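Long-range contact in Nop domain-containing protein (Archaeoglobus fulgidus, PDB 1NT2), which forms a complex with fibrillarin as a box C/D sRNP core protein and probably binds the guide RNA through its Nop domain: residues L204-P212 / Y245-L255. Numbering follows the deposited sequence.
Sequences LHPFIRTLP and YESIRRRYEEL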
loop_
_atom_site.group_PDB
_atom_site.type_symbol
_atom_site.label_atom_id
_atom_site.label_comp_id
_atom_site.label_asym_id
_atom_site.label_seq_id
_atom_site.Cartn_x
_atom_site.Cartn_y
_atom_site.Cartn_z
ATOM N N LEU B 204 23.060 -10.646 7.963
ATOM C CA LEU B 204 22.537 -11.332 9.138
ATOM C C LEU B 204 23.128 -12.724 9.371
ATOM O O LEU B 204 22.777 -13.410 10.333
ATOM C CB LEU B 204 21.010 -11.398 9.061
ATOM C CG LEU B 204 20.291 -10.079 9.380
ATOM C CD1 LEU B 204 20.793 -9.574 10.729
ATOM C CD2 LEU B 204 20.547 -9.031 8.306
ATOM N N HIS B 205 24.033 -13.131 8.490
ATOM C CA HIS B 205 24.693 -14.425 8.609
ATOM C C HIS B 205 25.574 -14.404 9.857
ATOM O O HIS B 205 26.220 -13.397 10.153
ATOM C CB HIS B 205 25.568 -14.695 7.374
ATOM C CG HIS B 205 26.280 -16.014 7.408
ATOM N ND1 HIS B 205 25.633 -17.219 7.230
ATOM C CD2 HIS B 205 27.583 -16.317 7.622
ATOM C CE1 HIS B 205 26.505 -18.206 7.335
ATOM N NE2 HIS B 205 27.695 -17.686 7.573
ATOM N N PRO B 206 25.609 -15.516 10.609
ATOM C CA PRO B 206 26.424 -15.601 11.821
ATOM C C PRO B 206 27.832 -15.031 11.651
ATOM O O PRO B 206 28.230 -14.130 12.385
ATOM C CB PRO B 206 26.430 -17.094 12.115
ATOM C CG PRO B 206 25.046 -17.489 11.717
ATOM C CD PRO B 206 24.848 -16.763 10.401
ATOM N N PHE B 207 28.580 -15.547 10.679
ATOM C CA PHE B 207 29.944 -15.083 10.436
ATOM C C PHE B 207 30.080 -13.571 10.373
ATOM O O PHE B 207 31.126 -13.018 10.720
ATOM C CB PHE B 207 30.503 -15.696 9.154
ATOM C CG PHE B 207 30.764 -17.171 9.252
ATOM C CD1 PHE B 207 30.996 -17.767 10.484
ATOM C CD2 PHE B 207 30.824 -17.957 8.108
ATOM C CE1 PHE B 207 31.286 -19.124 10.581
ATOM C CE2 PHE B 207 31.116 -19.319 8.189
ATOM C CZ PHE B 207 31.348 -19.902 9.430
ATOM N N ILE B 208 29.035 -12.898 9.913
ATOM C CA ILE B 208 29.067 -11.450 9.859
ATOM C C ILE B 208 28.615 -10.928 11.223
ATOM O O ILE B 208 29.365 -10.240 11.908
ATOM C CB ILE B 208 28.140 -10.902 8.754
ATOM C CG1 ILE B 208 28.636 -11.363 7.390
ATOM C CG2 ILE B 208 28.112 -9.390 8.789
ATOM C CD1 ILE B 208 27.860 -10.790 6.242
ATOM N N ARG B 209 27.402 -11.292 11.626
ATOM C CA ARG B 209 26.836 -10.852 12.902
ATOM C C ARG B 209 27.721 -10.955 14.142
ATOM O O ARG B 209 27.579 -10.148 15.053
ATOM C CB ARG B 209 25.531 -11.597 13.205
ATOM C CG ARG B 209 24.253 -10.961 12.661
ATOM C CD ARG B 209 23.032 -11.486 13.427
ATOM N NE ARG B 209 23.010 -12.949 13.500
ATOM C CZ ARG B 209 22.873 -13.649 14.626
ATOM N NH1 ARG B 209 22.742 -13.027 15.794
ATOM N NH2 ARG B 209 22.873 -14.979 14.586
ATOM N N THR B 210 28.618 -11.934 14.205
ATOM C CA THR B 210 29.451 -12.073 15.399
ATOM C C THR B 210 30.892 -11.602 15.263
ATOM O O THR B 210 31.839 -12.328 15.568
ATOM C CB THR B 210 29.442 -13.521 15.910
ATOM O OG1 THR B 210 29.910 -14.401 14.883
ATOM C CG2 THR B 210 28.038 -13.917 16.305
ATOM N N LEU B 211 31.039 -10.362 14.818
ATOM C CA LEU B 211 32.341 -9.739 14.640
ATOM C C LEU B 211 32.307 -8.420 15.415
ATOM O O LEU B 211 31.522 -8.281 16.348
ATOM C CB LEU B 211 32.595 -9.526 13.147
ATOM C CG LEU B 211 32.728 -10.831 12.355
ATOM C CD1 LEU B 211 32.910 -10.509 10.887
ATOM C CD2 LEU B 211 33.909 -11.649 12.884
ATOM N N PRO B 212 33.148 -7.436 15.056
ATOM C CA PRO B 212 33.061 -6.202 15.842
ATOM C C PRO B 212 31.906 -5.297 15.427
ATOM O O PRO B 212 30.872 -5.229 16.095
ATOM C CB PRO B 212 34.411 -5.550 15.589
ATOM C CG PRO B 212 34.666 -5.917 14.154
ATOM C CD PRO B 212 34.311 -7.389 14.150
ATOM N N TYR B 245 32.356 -23.289 1.462
ATOM C CA TYR B 245 32.145 -23.097 2.892
ATOM C C TYR B 245 33.479 -23.077 3.604
ATOM O O TYR B 245 33.678 -22.324 4.554
ATOM C CB TYR B 245 31.287 -24.211 3.489
ATOM C CG TYR B 245 30.977 -23.972 4.946
ATOM C CD1 TYR B 245 29.986 -23.068 5.329
ATOM C CD2 TYR B 245 31.725 -24.589 5.944
ATOM C CE1 TYR B 245 29.756 -22.781 6.668
ATOM C CE2 TYR B 245 31.508 -24.310 7.282
ATOM C CZ TYR B 245 30.525 -23.407 7.643
ATOM O OH TYR B 245 30.317 -23.123 8.975
ATOM N N GLU B 246 34.389 -23.917 3.137
ATOM C CA GLU B 246 35.714 -23.993 3.723
ATOM C C GLU B 246 36.307 -22.588 3.837
ATOM O O GLU B 246 36.511 -22.067 4.941
ATOM C CB GLU B 246 36.621 -24.874 2.855
ATOM C CG GLU B 246 37.958 -25.176 3.498
ATOM C CD GLU B 246 37.806 -25.675 4.932
ATOM O OE1 GLU B 246 37.234 -26.775 5.117
ATOM O OE2 GLU B 246 38.247 -24.965 5.871
ATOM N N SER B 247 36.566 -21.981 2.685
ATOM C CA SER B 247 37.141 -20.642 2.618
ATOM C C SER B 247 36.496 -19.657 3.587
ATOM O O SER B 247 37.188 -18.872 4.231
ATOM C CB SER B 247 37.007 -20.095 1.197
ATOM O OG SER B 247 35.643 -19.954 0.840
ATOM N N ILE B 248 35.171 -19.715 3.683
ATOM C CA ILE B 248 34.408 -18.816 4.539
ATOM C C ILE B 248 34.678 -18.984 6.033
ATOM O O ILE B 248 34.904 -18.003 6.739
ATOM C CB ILE B 248 32.906 -18.985 4.290
ATOM C CG1 ILE B 248 32.623 -19.019 2.782
ATOM C CG2 ILE B 248 32.150 -17.842 4.933
ATOM C CD1 ILE B 248 33.044 -17.765 2.028
ATOM N N ARG B 249 34.640 -20.223 6.513
ATOM C CA ARG B 249 34.895 -20.507 7.926
ATOM C C ARG B 249 36.312 -20.088 8.270
ATOM O O ARG B 249 36.559 -19.480 9.304
ATOM C CB ARG B 249 34.732 -22.005 8.211
ATOM C CG ARG B 249 35.132 -22.445 9.623
ATOM C CD ARG B 249 34.161 -21.922 10.674
ATOM N NE ARG B 249 34.522 -22.336 12.031
ATOM C CZ ARG B 249 33.845 -21.994 13.126
ATOM N NH1 ARG B 249 32.763 -21.229 13.032
ATOM N NH2 ARG B 249 34.252 -22.415 14.318
ATOM N N ARG B 250 37.242 -20.436 7.390
ATOM C CA ARG B 250 38.643 -20.103 7.578
ATOM C C ARG B 250 38.821 -18.586 7.675
ATOM O O ARG B 250 39.329 -18.074 8.671
ATOM C CB ARG B 250 39.455 -20.643 6.402
ATOM C CG ARG B 250 40.958 -20.498 6.549
ATOM C CD ARG B 250 41.655 -20.804 5.236
ATOM N NE ARG B 250 41.131 -22.010 4.593
ATOM C CZ ARG B 250 41.282 -23.247 5.059
ATOM N NH1 ARG B 250 41.946 -23.470 6.186
ATOM N NH2 ARG B 250 40.775 -24.271 4.385
ATOM N N ARG B 251 38.393 -17.876 6.633
ATOM C CA ARG B 251 38.502 -16.418 6.578
ATOM C C ARG B 251 37.825 -15.817 7.801
ATOM O O ARG B 251 38.144 -14.711 8.231
ATOM C CB ARG B 251 37.835 -15.898 5.296
ATOM C CG ARG B 251 38.280 -14.512 4.824
ATOM C CD ARG B 251 37.742 -13.396 5.708
ATOM N NE ARG B 251 37.978 -12.063 5.149
ATOM C CZ ARG B 251 39.173 -11.584 4.813
ATOM N NH1 ARG B 251 40.258 -12.326 4.970
ATOM N NH2 ARG B 251 39.281 -10.354 4.331
ATOM N N TYR B 252 36.889 -16.570 8.360
ATOM C CA TYR B 252 36.155 -16.137 9.536
ATOM C C TYR B 252 37.060 -16.185 10.761
ATOM O O TYR B 252 37.128 -15.225 11.528
ATOM C CB TYR B 252 34.946 -17.044 9.742
ATOM C CG TYR B 252 34.124 -16.729 10.963
ATOM C CD1 TYR B 252 33.449 -15.520 11.085
ATOM C CD2 TYR B 252 33.988 -17.665 11.983
ATOM C CE1 TYR B 252 32.651 -15.255 12.192
ATOM C CE2 TYR B 252 33.193 -17.408 13.087
ATOM C CZ TYR B 252 32.527 -16.205 13.186
ATOM O OH TYR B 252 31.724 -15.967 14.274
ATOM N N GLU B 253 37.751 -17.304 10.946
ATOM C CA GLU B 253 38.658 -17.443 12.078
ATOM C C GLU B 253 39.658 -16.301 11.980
ATOM O O GLU B 253 39.864 -15.548 12.934
ATOM C CB GLU B 253 39.393 -18.787 12.020
ATOM C CG GLU B 253 39.232 -19.653 13.269
ATOM C CD GLU B 253 37.777 -19.987 13.572
ATOM O OE1 GLU B 253 37.085 -20.505 12.668
ATOM O OE2 GLU B 253 37.327 -19.733 14.713
ATOM N N GLU B 254 40.253 -16.168 10.799
ATOM C CA GLU B 254 41.236 -15.127 10.543
ATOM C C GLU B 254 40.806 -13.805 11.163
ATOM O O GLU B 254 41.649 -13.000 11.560
ATOM C CB GLU B 254 41.453 -14.960 9.029
ATOM C CG GLU B 254 41.867 -16.254 8.313
ATOM C CD GLU B 254 42.203 -16.057 6.836
ATOM O OE1 GLU B 254 41.456 -15.340 6.134
ATOM O OE2 GLU B 254 43.208 -16.639 6.366
ATOM N N LEU B 255 39.500 -13.584 11.262
ATOM C CA LEU B 255 39.004 -12.347 11.843
ATOM C C LEU B 255 39.093 -12.337 13.364
ATOM O O LEU B 255 38.199 -12.802 14.082
ATOM C CB LEU B 255 37.573 -12.066 11.380
ATOM C CG LEU B 255 37.411 -11.765 9.880
ATOM C CD1 LEU B 255 35.966 -11.424 9.587
ATOM C CD2 LEU B 255 38.294 -10.608 9.463
#
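An aromatic cluster within the Nop domain, built from Phe207, Tyr245 and Tyr252, joins the short helix 206-209 to the C-terminal helix 243-254. Phe207 is the knob: its ring enters a hole lined by Tyr245, Ile248, Arg249 and Tyr252. CD1 of Phe207 lies over the centre of one face of the Tyr252 ring, the two planes inclined at 36° with centroids 4.1 Å apart. In return, Tyr252 CB sits over a face of the Phe207 ring in a CH-pi contact. Farther out, Tyr245 OH comes to Phe207 CZ, while Arg249 NH1 reaches the edge of the same ring, near its plane. With CG of Tyr252 anti to the backbone N (chi1 178°), the phenol extends across to Thr210, whose OG1 lies at the edge of the Tyr252 ring and is modelled 2.5 Å from Tyr252 OH, a hydrogen bond whose short length is doubtful. A leucine here would probably leave Phe207 CD1 and CE1 without the flat ring they pack against, and Thr210 OG1 without its phenol neighbour. Past the aromatic group, Leu211 CD1 packs on Leu255 CD1. Helix 217-236 runs beside both segments, its Phe222 and Lys226 touching Ile248 and its Met219 touching Leu211.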